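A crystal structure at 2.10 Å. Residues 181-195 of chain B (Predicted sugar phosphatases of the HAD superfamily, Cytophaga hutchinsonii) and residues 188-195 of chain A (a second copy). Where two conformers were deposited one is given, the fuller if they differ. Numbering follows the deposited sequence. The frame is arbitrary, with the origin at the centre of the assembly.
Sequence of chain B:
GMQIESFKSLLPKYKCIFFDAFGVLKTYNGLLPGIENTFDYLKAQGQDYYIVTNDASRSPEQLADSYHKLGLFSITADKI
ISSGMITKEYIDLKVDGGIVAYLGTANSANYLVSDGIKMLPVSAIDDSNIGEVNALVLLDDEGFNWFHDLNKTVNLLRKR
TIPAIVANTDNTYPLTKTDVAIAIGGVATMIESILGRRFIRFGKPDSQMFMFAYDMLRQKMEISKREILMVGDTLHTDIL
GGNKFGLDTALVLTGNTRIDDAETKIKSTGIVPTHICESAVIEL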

# COMPACT_ATOMS: atom_id res chain seq x y z
N ALA B 181 5.39 -10.65 -19.04
CA ALA B 181 6.69 -10.63 -18.44
C ALA B 181 6.76 -9.41 -17.52
O ALA B 181 6.11 -8.40 -17.79
CB ALA B 181 7.75 -10.53 -19.53
N ILE B 182 7.57 -9.51 -16.47
CA ILE B 182 7.81 -8.40 -15.56
C ILE B 182 8.70 -7.35 -16.24
O ILE B 182 9.78 -7.66 -16.76
CB ILE B 182 8.38 -8.86 -14.21
CG1 ILE B 182 7.45 -9.88 -13.54
CG2 ILE B 182 8.62 -7.69 -13.27
CD1 ILE B 182 8.14 -10.88 -12.56
N ALA B 183 8.20 -6.11 -16.27
CA ALA B 183 8.88 -4.99 -16.93
C ALA B 183 9.84 -4.34 -15.96
O ALA B 183 9.82 -4.64 -14.76
CB ALA B 183 7.86 -3.96 -17.42
N ILE B 184 10.66 -3.44 -16.47
CA ILE B 184 11.67 -2.76 -15.65
C ILE B 184 10.98 -1.91 -14.53
O ILE B 184 11.46 -1.88 -13.38
CB ILE B 184 12.69 -2.00 -16.56
CG1 ILE B 184 13.89 -1.48 -15.75
CG2 ILE B 184 11.97 -0.90 -17.39
CD1 ILE B 184 14.85 -2.58 -15.13
N GLY B 185 9.83 -1.31 -14.83
CA GLY B 185 9.04 -0.59 -13.81
C GLY B 185 8.55 -1.54 -12.73
O GLY B 185 8.45 -1.18 -11.58
N GLY B 186 8.28 -2.78 -13.12
CA GLY B 186 7.83 -3.77 -12.19
C GLY B 186 8.98 -4.24 -11.32
O GLY B 186 8.78 -4.54 -10.14
N VAL B 187 10.18 -4.29 -11.89
CA VAL B 187 11.36 -4.62 -11.09
C VAL B 187 11.55 -3.56 -10.00
O VAL B 187 11.75 -3.90 -8.84
CB VAL B 187 12.65 -4.77 -11.95
CG1 VAL B 187 13.90 -4.92 -11.07
CG2 VAL B 187 12.55 -5.96 -12.88
N ALA B 188 11.43 -2.29 -10.35
CA ALA B 188 11.40 -1.22 -9.32
C ALA B 188 10.31 -1.48 -8.31
O ALA B 188 10.54 -1.39 -7.14
CB ALA B 188 11.20 0.16 -9.94
N THR B 189 9.10 -1.78 -8.77
CA THR B 189 8.01 -2.01 -7.84
C THR B 189 8.36 -3.10 -6.83
O THR B 189 8.09 -2.98 -5.63
CB THR B 189 6.75 -2.39 -8.58
OG1 THR B 189 6.30 -1.24 -9.32
CG2 THR B 189 5.68 -2.85 -7.61
N MSE B 190 8.96 -4.17 -7.32
CA MSE B 190 9.31 -5.28 -6.47
C MSE B 190 10.36 -4.85 -5.49
O MSE B 190 10.27 -5.18 -4.32
CB MSE B 190 9.83 -6.47 -7.27
CG MSE B 190 8.82 -7.08 -8.24
SE MSE B 190 9.61 -8.66 -9.11
CE MSE B 190 11.12 -7.98 -9.81
N ILE B 191 11.34 -4.08 -5.96
CA ILE B 191 12.37 -3.54 -5.04
C ILE B 191 11.75 -2.65 -3.97
O ILE B 191 12.08 -2.74 -2.79
CB ILE B 191 13.46 -2.77 -5.81
CG1 ILE B 191 14.25 -3.69 -6.71
CG2 ILE B 191 14.51 -2.09 -4.86
CD1 ILE B 191 15.21 -2.90 -7.57
N GLU B 192 10.83 -1.79 -4.39
CA GLU B 192 10.14 -0.91 -3.46
C GLU B 192 9.23 -1.64 -2.47
O GLU B 192 8.94 -1.12 -1.41
CB GLU B 192 9.35 0.14 -4.21
CG GLU B 192 10.24 1.10 -4.98
CD GLU B 192 9.46 2.19 -5.71
OE1 GLU B 192 8.56 1.84 -6.49
OE2 GLU B 192 9.76 3.38 -5.50
N SER B 193 8.77 -2.84 -2.82
CA SER B 193 7.98 -3.65 -1.87
C SER B 193 8.83 -4.09 -0.67
O SER B 193 8.29 -4.37 0.39
CB SER B 193 7.34 -4.85 -2.58
OG SER B 193 8.29 -5.87 -2.87
N ILE B 194 10.15 -4.13 -0.85
CA ILE B 194 11.09 -4.50 0.22
C ILE B 194 11.60 -3.25 0.94
O ILE B 194 11.61 -3.20 2.16
CB ILE B 194 12.27 -5.30 -0.37
CG1 ILE B 194 11.79 -6.66 -0.87
CG2 ILE B 194 13.39 -5.49 0.66
CD1 ILE B 194 12.54 -7.15 -2.07
N LEU B 195 12.01 -2.24 0.18
CA LEU B 195 12.62 -1.04 0.75
C LEU B 195 11.67 0.11 1.10
O LEU B 195 12.11 1.04 1.73
CB LEU B 195 13.64 -0.47 -0.24
CG LEU B 195 14.86 -1.34 -0.49
CD1 LEU B 195 15.76 -0.63 -1.45
CD2 LEU B 195 15.57 -1.64 0.81
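Chain A 188-195: ATMIESIL

The contact between the two copies centres on a pair of selenomethionines, Met B190 and Met A190, where the helices come so close that the two CA atoms lie 4.5 Å apart. Chain A 188-195 is helical throughout, the continuation of a helix that begins earlier in the chain, and it packs on chain B helix 184-195 with a closest axial approach of 8.1 Å. The N-to-C directions differ by 129°, a steeply crossed arrangement closer to antiparallel than to parallel. At the crossing, CB of Met B190 lies 3.9 Å from CB of Met A190, and CG of Met B190 approaches the backbone O of Met A190 at 3.5 Å.

Isoleucines extend this apolar centre. Ile A194, with both chi angles in m, brings its CD1 to 3.9 Å from CG of Met B190 and to 3.7 Å from O of Gly B186, and reaches CG2 of Ile B182 at 4.4 Å. The absence of a side chain at Gly B186 leaves room here, since a CB at that position would sit close to the same CD1. In the reciprocal contact, CD1 of Ile B194 lies 3.5 Å from SE of Met A190.

Farther out, the serines and threonines point their CA-to-CB bonds toward the partner helix. Ser B193 and Ser A193 meet with their CB atoms 3.8 Å apart. Each serine, in rotamer p, turns its hydroxyl back to its own helix: Ser B193 OG donates to Met B190 O at 2.5 Å, and Ser A193 OG to Met A190 O at 2.6 Å. No hydrogen bond crosses between the stretches; instead, Ser A193 OG packs 3.4 Å from CG2 of Thr B189, and Ser B193 OG lies 3.6 Å from CG2 of Thr A189. Both threonine OG1 atoms are hydrogen-bonded elsewhere in the structure.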

# COMPACT_ATOMS: atom_id res chain seq x y z
N ALA A 188 7.70 -13.55 -1.92
CA ALA A 188 6.24 -13.49 -2.00
C ALA A 188 5.80 -12.04 -2.06
O ALA A 188 4.97 -11.69 -2.88
CB ALA A 188 5.60 -14.22 -0.79
N THR A 189 6.37 -11.19 -1.19
CA THR A 189 6.04 -9.77 -1.16
C THR A 189 6.24 -9.12 -2.54
O THR A 189 5.42 -8.31 -2.98
CB THR A 189 6.87 -9.03 -0.08
OG1 THR A 189 6.49 -9.51 1.23
CG2 THR A 189 6.65 -7.54 -0.14
N MSE A 190 7.35 -9.48 -3.20
CA MSE A 190 7.68 -8.95 -4.52
C MSE A 190 6.71 -9.40 -5.55
O MSE A 190 6.29 -8.63 -6.40
CB MSE A 190 9.06 -9.44 -4.93
CG MSE A 190 10.16 -8.76 -4.16
SE MSE A 190 11.94 -9.42 -4.63
CE MSE A 190 11.67 -11.04 -5.46
N ILE A 191 6.36 -10.69 -5.51
CA ILE A 191 5.35 -11.22 -6.42
C ILE A 191 4.03 -10.47 -6.21
O ILE A 191 3.35 -10.05 -7.17
CB ILE A 191 5.16 -12.71 -6.19
CG1 ILE A 191 6.42 -13.50 -6.63
CG2 ILE A 191 3.94 -13.20 -6.99
CD1 ILE A 191 6.46 -14.98 -6.09
N GLU A 192 3.66 -10.31 -4.95
CA GLU A 192 2.43 -9.63 -4.61
C GLU A 192 2.40 -8.15 -5.01
O GLU A 192 1.32 -7.58 -5.21
CB GLU A 192 2.16 -9.81 -3.12
CG GLU A 192 1.79 -11.25 -2.76
CD GLU A 192 1.44 -11.41 -1.28
OE1 GLU A 192 2.19 -10.91 -0.41
OE2 GLU A 192 0.40 -12.04 -0.99
N SER A 193 3.56 -7.53 -5.17
CA SER A 193 3.61 -6.13 -5.66
C SER A 193 3.18 -6.03 -7.13
O SER A 193 2.74 -4.99 -7.56
CB SER A 193 5.00 -5.52 -5.45
OG SER A 193 5.96 -6.04 -6.36
N ILE A 194 3.29 -7.14 -7.87
CA ILE A 194 2.87 -7.24 -9.28
C ILE A 194 1.42 -7.73 -9.38
O ILE A 194 0.61 -7.15 -10.08
CB ILE A 194 3.80 -8.29 -10.04
CG1 ILE A 194 5.28 -7.89 -10.00
CG2 ILE A 194 3.41 -8.47 -11.51
CD1 ILE A 194 5.57 -6.45 -10.34
N LEU A 195 1.09 -8.79 -8.66
CA LEU A 195 -0.21 -9.47 -8.79
C LEU A 195 -1.28 -8.93 -7.87
O LEU A 195 -2.46 -9.23 -8.08
CB LEU A 195 -0.05 -10.98 -8.47
CG LEU A 195 0.58 -11.87 -9.54
CD1 LEU A 195 0.65 -13.34 -9.06
CD2 LEU A 195 -0.19 -11.76 -10.82